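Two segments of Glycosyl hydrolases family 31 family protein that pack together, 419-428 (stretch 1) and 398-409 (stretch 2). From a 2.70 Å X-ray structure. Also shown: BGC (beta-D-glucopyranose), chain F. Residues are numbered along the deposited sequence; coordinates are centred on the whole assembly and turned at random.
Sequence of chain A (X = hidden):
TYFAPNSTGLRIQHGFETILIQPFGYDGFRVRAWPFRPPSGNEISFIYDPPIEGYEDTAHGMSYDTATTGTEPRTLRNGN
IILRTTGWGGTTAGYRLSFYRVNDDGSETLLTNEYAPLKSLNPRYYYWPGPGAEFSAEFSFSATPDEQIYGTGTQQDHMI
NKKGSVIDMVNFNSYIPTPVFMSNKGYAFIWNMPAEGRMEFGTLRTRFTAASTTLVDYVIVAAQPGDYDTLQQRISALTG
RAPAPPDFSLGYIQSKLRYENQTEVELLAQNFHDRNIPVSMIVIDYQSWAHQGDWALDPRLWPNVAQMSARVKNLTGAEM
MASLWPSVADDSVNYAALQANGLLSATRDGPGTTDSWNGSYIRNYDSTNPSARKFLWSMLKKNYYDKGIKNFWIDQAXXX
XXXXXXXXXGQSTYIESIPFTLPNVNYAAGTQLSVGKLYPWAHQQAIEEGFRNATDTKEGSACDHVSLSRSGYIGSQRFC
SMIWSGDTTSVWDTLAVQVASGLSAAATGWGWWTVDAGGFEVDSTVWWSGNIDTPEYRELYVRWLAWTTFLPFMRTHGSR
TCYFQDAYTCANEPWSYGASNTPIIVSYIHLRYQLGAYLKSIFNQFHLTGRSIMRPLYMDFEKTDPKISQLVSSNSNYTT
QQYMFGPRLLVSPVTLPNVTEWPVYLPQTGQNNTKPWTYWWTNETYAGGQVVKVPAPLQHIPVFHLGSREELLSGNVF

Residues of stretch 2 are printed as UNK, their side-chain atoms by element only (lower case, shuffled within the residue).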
ATOM      1  N   PRO A 419       1.975  20.166  -8.955  1.00 53.38           N
ATOM      2  CA  PRO A 419       1.716  18.740  -9.227  1.00 55.92           C
ATOM      3  C   PRO A 419       0.926  18.049  -8.120  1.00 62.01           C
ATOM      4  O   PRO A 419       1.409  17.130  -7.451  1.00 56.18           O
ATOM      5  CB  PRO A 419       3.134  18.177  -9.378  1.00 60.11           C
ATOM      6  CG  PRO A 419       3.971  19.044  -8.506  1.00 52.81           C
ATOM      7  CD  PRO A 419       3.389  20.423  -8.635  1.00 54.84           C
ATOM      8  N   PHE A 420      -0.316  18.485  -7.926  1.00 55.32           N
ATOM      9  CA  PHE A 420      -1.236  17.734  -7.083  1.00 54.10           C
ATOM     10  C   PHE A 420      -1.606  16.435  -7.786  1.00 57.47           C
ATOM     11  O   PHE A 420      -1.968  16.440  -8.968  1.00 60.78           O
ATOM     12  CB  PHE A 420      -2.490  18.557  -6.785  1.00 55.26           C
ATOM     13  CG  PHE A 420      -2.270  19.673  -5.795  1.00 63.21           C
ATOM     14  CD1 PHE A 420      -2.273  19.422  -4.432  1.00 61.41           C
ATOM     15  CD2 PHE A 420      -2.075  20.975  -6.229  1.00 65.39           C
ATOM     16  CE1 PHE A 420      -2.075  20.447  -3.521  1.00 47.91           C
ATOM     17  CE2 PHE A 420      -1.878  22.004  -5.322  1.00 58.22           C
ATOM     18  CZ  PHE A 420      -1.878  21.739  -3.968  1.00 44.77           C
ATOM     19  N   THR A 421      -1.512  15.321  -7.064  1.00 55.13           N
ATOM     20  CA  THR A 421      -1.716  14.012  -7.672  1.00 55.47           C
ATOM     21  C   THR A 421      -3.158  13.844  -8.135  1.00 61.07           C
ATOM     22  O   THR A 421      -4.100  14.270  -7.459  1.00 65.13           O
ATOM     23  CB  THR A 421      -1.356  12.902  -6.685  1.00 56.37           C
ATOM     24  OG1 THR A 421      -0.111  13.212  -6.046  1.00 63.20           O
ATOM     25  CG2 THR A 421      -1.225  11.570  -7.409  1.00 50.65           C
ATOM     26  N   LEU A 422      -3.328  13.228  -9.301  1.00 52.91           N
ATOM     27  CA  LEU A 422      -4.667  12.958  -9.801  1.00 50.90           C
ATOM     28  C   LEU A 422      -5.371  11.957  -8.885  1.00 61.76           C
ATOM     29  O   LEU A 422      -4.740  11.025  -8.377  1.00 60.95           O
ATOM     30  CB  LEU A 422      -4.604  12.430 -11.230  1.00 49.72           C
ATOM     31  CG  LEU A 422      -4.163  13.476 -12.258  1.00 58.94           C
ATOM     32  CD1 LEU A 422      -4.183  12.905 -13.670  1.00 47.47           C
ATOM     33  CD2 LEU A 422      -5.035  14.723 -12.164  1.00 51.11           C
ATOM     34  N   PRO A 423      -6.675  12.119  -8.659  1.00 58.62           N
ATOM     35  CA  PRO A 423      -7.338  11.394  -7.566  1.00 54.79           C
ATOM     36  C   PRO A 423      -7.698   9.964  -7.949  1.00 54.33           C
ATOM     37  O   PRO A 423      -8.272   9.713  -9.012  1.00 59.50           O
ATOM     38  CB  PRO A 423      -8.593  12.232  -7.304  1.00 46.80           C
ATOM     39  CG  PRO A 423      -8.916  12.815  -8.641  1.00 47.82           C
ATOM     40  CD  PRO A 423      -7.596  13.041  -9.347  1.00 55.52           C
ATOM     41  N   ASN A 424      -7.358   9.024  -7.066  1.00 58.02           N
ATOM     42  CA  ASN A 424      -7.850   7.649  -7.151  1.00 53.11           C
ATOM     43  C   ASN A 424      -9.139   7.576  -6.339  1.00 56.28           C
ATOM     44  O   ASN A 424      -9.159   7.202  -5.165  1.00 63.94           O
ATOM     45  CB  ASN A 424      -6.800   6.668  -6.646  1.00 47.93           C
ATOM     46  CG  ASN A 424      -7.229   5.222  -6.804  1.00 60.36           C
ATOM     47  OD1 ASN A 424      -8.186   4.919  -7.517  1.00 60.41           O
ATOM     48  ND2 ASN A 424      -6.522   4.318  -6.134  1.00 61.61           N
ATOM     49  N   VAL A 425     -10.241   7.945  -6.991  1.00 49.97           N
ATOM     50  CA  VAL A 425     -11.517   8.133  -6.309  1.00 51.35           C
ATOM     51  C   VAL A 425     -12.221   6.799  -6.100  1.00 56.31           C
ATOM     52  O   VAL A 425     -11.841   5.780  -6.690  1.00 58.22           O
ATOM     53  CB  VAL A 425     -12.418   9.108  -7.090  1.00 57.68           C
ATOM     54  CG1 VAL A 425     -11.693  10.419  -7.334  1.00 51.92           C
ATOM     55  CG2 VAL A 425     -12.852   8.487  -8.404  1.00 47.59           C
ATOM     56  N   ASN A 426     -13.257   6.804  -5.264  1.00 64.67           N
ATOM     57  CA  ASN A 426     -14.106   5.640  -5.047  1.00 52.91           C
ATOM     58  C   ASN A 426     -15.313   5.697  -5.975  1.00 55.41           C
ATOM     59  O   ASN A 426     -16.026   6.705  -6.012  1.00 51.43           O
ATOM     60  CB  ASN A 426     -14.582   5.577  -3.594  1.00 54.81           C
ATOM     61  CG  ASN A 426     -13.606   4.860  -2.684  1.00 54.85           C
ATOM     62  OD1 ASN A 426     -12.880   3.967  -3.119  1.00 59.74           O
ATOM     63  ND2 ASN A 426     -13.595   5.236  -1.410  1.00 56.34           N
ATOM     64  N   TYR A 427     -15.536   4.617  -6.718  1.00 52.69           N
ATOM     65  CA  TYR A 427     -16.742   4.431  -7.511  1.00 53.74           C
ATOM     66  C   TYR A 427     -17.531   3.251  -6.960  1.00 54.18           C
ATOM     67  O   TYR A 427     -17.069   2.515  -6.084  1.00 59.88           O
ATOM     68  CB  TYR A 427     -16.419   4.183  -8.990  1.00 54.51           C
ATOM     69  CG  TYR A 427     -15.813   5.357  -9.720  1.00 50.82           C
ATOM     70  CD1 TYR A 427     -16.488   6.568  -9.818  1.00 54.15           C
ATOM     71  CD2 TYR A 427     -14.572   5.247 -10.335  1.00 53.58           C
ATOM     72  CE1 TYR A 427     -15.936   7.640 -10.494  1.00 64.67           C
ATOM     73  CE2 TYR A 427     -14.012   6.310 -11.013  1.00 60.57           C
ATOM     74  CZ  TYR A 427     -14.698   7.504 -11.093  1.00 71.18           C
ATOM     75  OH  TYR A 427     -14.140   8.566 -11.769  1.00 61.68           O
ATOM     76  N   ALA A 428     -18.742   3.074  -7.491  1.00 56.65           N
ATOM     77  CA  ALA A 428     -19.539   1.903  -7.144  1.00 45.50           C
ATOM     78  C   ALA A 428     -19.020   0.640  -7.814  1.00 52.65           C
ATOM     79  O   ALA A 428     -19.331  -0.463  -7.354  1.00 63.28           O
ATOM     80  CB  ALA A 428     -21.002   2.131  -7.521  1.00 44.39           C
ATOM     81  N   UNK A 398     -14.316  13.113 -18.391  1.00 54.83           N
ATOM     82  CA  UNK A 398     -13.200  12.202 -18.621  1.00 59.44           C
ATOM     83  C   UNK A 398     -13.044  11.199 -17.485  1.00 68.39           C
ATOM     84  O   UNK A 398     -12.620  10.061 -17.720  1.00 73.36           O
ATOM     85  o   UNK A 398     -11.316  13.437 -21.086  1.00 74.71           O
ATOM     86  c   UNK A 398     -11.906  12.994 -18.816  1.00 64.46           C
ATOM     87  c   UNK A 398     -11.926  13.848 -20.075  1.00 77.08           C
ATOM     88  o   UNK A 398     -12.551  14.932 -20.056  1.00 72.44           O
ATOM     89  N   UNK A 399     -13.380  11.589 -16.269  1.00 65.55           N
ATOM     90  CA  UNK A 399     -13.279  10.702 -15.131  1.00 63.42           C
ATOM     91  C   UNK A 399     -12.145  11.106 -14.205  1.00 71.34           C
ATOM     92  O   UNK A 399     -11.093  11.598 -14.636  1.00 71.74           O
ATOM     93  N   UNK A 400     -12.353  10.880 -12.910  1.00 65.06           N
ATOM     94  CA  UNK A 400     -11.380  11.254 -11.903  1.00 61.91           C
ATOM     95  C   UNK A 400     -11.461  12.723 -11.545  1.00 57.43           C
ATOM     96  O   UNK A 400     -12.305  13.126 -10.739  1.00 59.97           O
ATOM     97  N   UNK A 401     -10.587  13.533 -12.135  1.00 52.00           N
ATOM     98  CA  UNK A 401     -10.666  14.981 -11.994  1.00 57.17           C
ATOM     99  C   UNK A 401     -11.781  15.507 -12.898  1.00 56.07           C
ATOM    100  O   UNK A 401     -12.560  14.744 -13.474  1.00 64.15           O
ATOM    101  c   UNK A 401      -9.315  15.621 -12.304  1.00 52.81           C
ATOM    102  N   UNK A 402     -11.867  16.826 -13.045  1.00 55.67           N
ATOM    103  CA  UNK A 402     -12.928  17.434 -13.846  1.00 61.63           C
ATOM    104  C   UNK A 402     -12.400  17.783 -15.238  1.00 68.23           C
ATOM    105  O   UNK A 402     -12.259  18.944 -15.621  1.00 68.67           O
ATOM    106  c   UNK A 402     -14.799  19.224 -13.706  1.00 59.51           C
ATOM    107  c   UNK A 402     -13.498  18.657 -13.131  1.00 56.98           C
ATOM    108  c   UNK A 402     -15.794  18.112 -14.005  1.00 57.51           C
ATOM    109  c   UNK A 402     -15.404  20.244 -12.755  1.00 56.22           C
ATOM    110  N   UNK A 403     -12.079  16.731 -15.994  1.00 54.33           N
ATOM    111  CA  UNK A 403     -11.851  16.851 -17.418  1.00 66.53           C
ATOM    112  C   UNK A 403     -10.441  17.200 -17.848  1.00 66.84           C
ATOM    113  O   UNK A 403     -10.150  17.141 -19.051  1.00 67.70           O
ATOM    114  N   UNK A 404      -9.557  17.567 -16.926  1.00 56.34           N
ATOM    115  CA  UNK A 404      -8.208  17.982 -17.273  1.00 46.28           C
ATOM    116  C   UNK A 404      -7.179  17.074 -16.614  1.00 56.37           C
ATOM    117  O   UNK A 404      -7.482  16.316 -15.689  1.00 57.11           O
ATOM    118  c   UNK A 404      -8.780  20.721 -18.879  1.00 67.10           C
ATOM    119  c   UNK A 404      -7.952  19.439 -16.867  1.00 56.43           C
ATOM    120  o   UNK A 404      -9.660  21.379 -19.473  1.00 68.44           O
ATOM    121  o   UNK A 404      -7.750  20.295 -19.445  1.00 70.31           O
ATOM    122  c   UNK A 404      -8.975  20.423 -17.406  1.00 58.09           C
ATOM    123  N   UNK A 405      -5.946  17.163 -17.109  1.00 59.56           N
ATOM    124  CA  UNK A 405      -4.825  16.405 -16.572  1.00 53.07           C
ATOM    125  C   UNK A 405      -4.198  17.070 -15.355  1.00 55.20           C
ATOM    126  O   UNK A 405      -3.139  16.629 -14.897  1.00 67.08           O
ATOM    127  c   UNK A 405      -3.764  16.194 -17.654  1.00 56.84           C
ATOM    128  N   UNK A 406      -4.819  18.127 -14.841  1.00 56.60           N
ATOM    129  CA  UNK A 406      -4.367  18.808 -13.641  1.00 56.27           C
ATOM    130  C   UNK A 406      -5.544  18.994 -12.697  1.00 61.22           C
ATOM    131  O   UNK A 406      -6.700  19.058 -13.126  1.00 59.30           O
ATOM    132  c   UNK A 406      -5.579  21.788 -14.570  1.00 63.90           C
ATOM    133  c   UNK A 406      -6.301  22.533 -15.487  1.00 66.31           C
ATOM    134  c   UNK A 406      -4.926  21.684 -17.251  1.00 58.68           C
ATOM    135  c   UNK A 406      -4.210  20.944 -16.328  1.00 61.02           C
ATOM    136  o   UNK A 406      -6.683  23.215 -17.739  1.00 57.88           O
ATOM    137  c   UNK A 406      -3.734  20.167 -13.971  1.00 48.97           C
ATOM    138  c   UNK A 406      -5.969  22.476 -16.824  1.00 64.35           C
ATOM    139  c   UNK A 406      -4.522  20.982 -14.974  1.00 62.33           C
ATOM    140  N   UNK A 407      -5.243  19.071 -11.407  1.00 55.12           N
ATOM    141  CA  UNK A 407      -6.268  19.304 -10.405  1.00 56.29           C
ATOM    142  C   UNK A 407      -6.486  20.801 -10.202  1.00 58.23           C
ATOM    143  O   UNK A 407      -5.753  21.642 -10.727  1.00 58.18           O
ATOM    144  c   UNK A 407      -5.892  18.631  -9.083  1.00 54.02           C
ATOM    145  c   UNK A 407      -6.408  17.209  -8.941  1.00 51.73           C
ATOM    146  c   UNK A 407      -7.913  17.148  -8.745  1.00 58.53           C
ATOM    147  o   UNK A 407      -8.533  18.208  -8.511  1.00 56.96           O
ATOM    148  o   UNK A 407      -8.478  16.038  -8.826  1.00 60.69           O
ATOM    149  N   UNK A 408      -7.531  21.125  -9.436  1.00 60.14           N
ATOM    150  CA  UNK A 408      -7.873  22.508  -9.096  1.00 56.87           C
ATOM    151  C   UNK A 408      -8.250  23.298 -10.347  1.00 61.98           C
ATOM    152  O   UNK A 408      -7.768  24.408 -10.584  1.00 58.22           O
ATOM    153  o   UNK A 408      -7.121  22.369  -6.104  1.00 56.05           O
ATOM    154  c   UNK A 408      -6.741  23.188  -8.323  1.00 50.72           C
ATOM    155  n   UNK A 408      -5.168  21.830  -7.078  1.00 56.51           N
ATOM    156  c   UNK A 408      -6.356  22.427  -7.068  1.00 60.72           C
ATOM    157  N   UNK A 409      -9.119  22.701 -11.160  1.00 61.58           N
ATOM    158  CA  UNK A 409      -9.576  23.345 -12.381  1.00 59.11           C
ATOM    159  C   UNK A 409     -10.271  24.665 -12.064  1.00 52.72           C
ATOM    160  O   UNK A 409     -10.849  24.849 -10.989  1.00 56.45           O
ATOM    161  c   UNK A 409     -10.756  22.863 -14.572  1.00 63.67           C
ATOM    162  o   UNK A 409     -10.100  23.781 -15.062  1.00 78.02           O
ATOM    163  c   UNK A 409     -10.521  22.415 -13.144  1.00 52.85           C
ATOM    164  n   UNK A 409     -11.696  22.212 -15.249  1.00 59.91           N
TER
HETATM  165  C2  BGC F   5      -9.446  25.708 -18.534  1.00 78.70           C
HETATM  166  C3  BGC F   5      -9.778  24.270 -18.336  1.00 77.59           C
HETATM  167  C4  BGC F   5     -11.307  24.087 -18.321  1.00 70.77           C
HETATM  168  C5  BGC F   5     -11.921  24.739 -19.528  1.00 73.66           C
HETATM  169  C6  BGC F   5     -13.439  24.665 -19.434  1.00 72.71           C
HETATM  170  C1  BGC F   5     -10.123  26.171 -19.797  1.00 74.67           C
HETATM  171  O2  BGC F   5      -8.017  25.886 -18.645  1.00 83.71           O
HETATM  172  O3  BGC F   5      -9.238  23.840 -17.139  1.00 76.03           O
HETATM  173  O4  BGC F   5     -11.622  22.713 -18.333  1.00 63.38           O
HETATM  174  O5  BGC F   5     -11.537  26.098 -19.597  1.00 79.50           O
HETATM  175  O6  BGC F   5     -14.014  25.606 -20.315  1.00 61.37           O
HETATM  176  O   HOH W   1     -15.118  11.221 -12.222  1.00 60.32           O
HETATM  177  O   HOH W   2      -2.804  18.689 -10.490  1.00 52.00           O

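Position 398 carries four side-chain atoms, two carbons with two oxygens on the second. This short carboxylate lies out of reach of stretch 1, and the residue is Asp398. Position 399 has no side-chain atoms. Its phi and psi of 109° and 147° would jam a CB against the carbonyl oxygen of the preceding residue, which by itself calls for glycine, and the residue is Gly399.

Position 400 is also bare, and a positive phi of 81° favours glycine here too. Its backbone lies against stretch 1: its N donates a hydrogen bond to Tyr427 OH at 3.1 Å, near the plane of the tyrosine ring, and its C lies 3.9 Å from Pro423 CG. An ideal CB would sit 4.0 Å from Pro423 O, so the phi angle is a better guide to identity than any clash. This is Gly400. Water 1 joins the same pair, accepting from Gly400 N and donating to Tyr427 OH, with its O 2.9 Å from each of these atoms.

A single carbon marks position 401. Its CB packs against two apolar side chains, 4.3 Å from Pro423 CD and 4.4 Å from Leu422 CD2, and belongs to Ala401. Position 402 has four carbons forked at the second, the pattern of leucine; Leu402 does not reach stretch 1. Position 403 has no side chain and a phi of 87°, consistent with Gly403, whose N makes a weak hydrogen bond to Ala401 O at 3.2 Å.

At position 404, three carbons end in two oxygens. The end of this chain leads away from stretch 1 to the sugar, where BGC O4 donates to one carboxylate oxygen; the residue is Glu404, and the bond to its OE2 measures 2.6 Å. Position 405 has one carbon, directed away from stretch 1, so contact falls to the backbone: its O is 3.8 Å from Leu422 CD2. This is Ala405. Position 406 bears one carbon and a six-carbon ring with one oxygen. It too points away from stretch 1, and the ring meets BGC O3 at its edge, as Tyr406.

Position 407 again has three carbons and a terminal pair of oxygens, but this chain turns toward stretch 1. Its CB is 4.1 Å from Phe420 CB, and one oxygen approaches Pro423 CD. It is Glu407, with OE2 3.2 Å from Pro423 CD and OE1 accepting from the N of position 408 at 3.2 Å. Position 408 has two carbons, the second carrying one oxygen and one nitrogen, and is Asn408; its ND2 meets the Phe420 ring obliquely, 3.3 Å from CD2. Position 409 has the same composition but is out of reach of stretch 1. It is Asn409, whose ND2 donates to BGC O4 at 3.1 Å.

The contact, burying 412 Å², combines apolar packing with a single direct hydrogen bond and two water bridges. Leu422 and Pro423 rest on Ala401 and Glu407, while the Gly400–Tyr427 hydrogen bond and water 2, bridging Glu407 N and Phe420 O, tie backbone to stretch 1.

Stretch 2 (398-409) DGGALGEAYENN
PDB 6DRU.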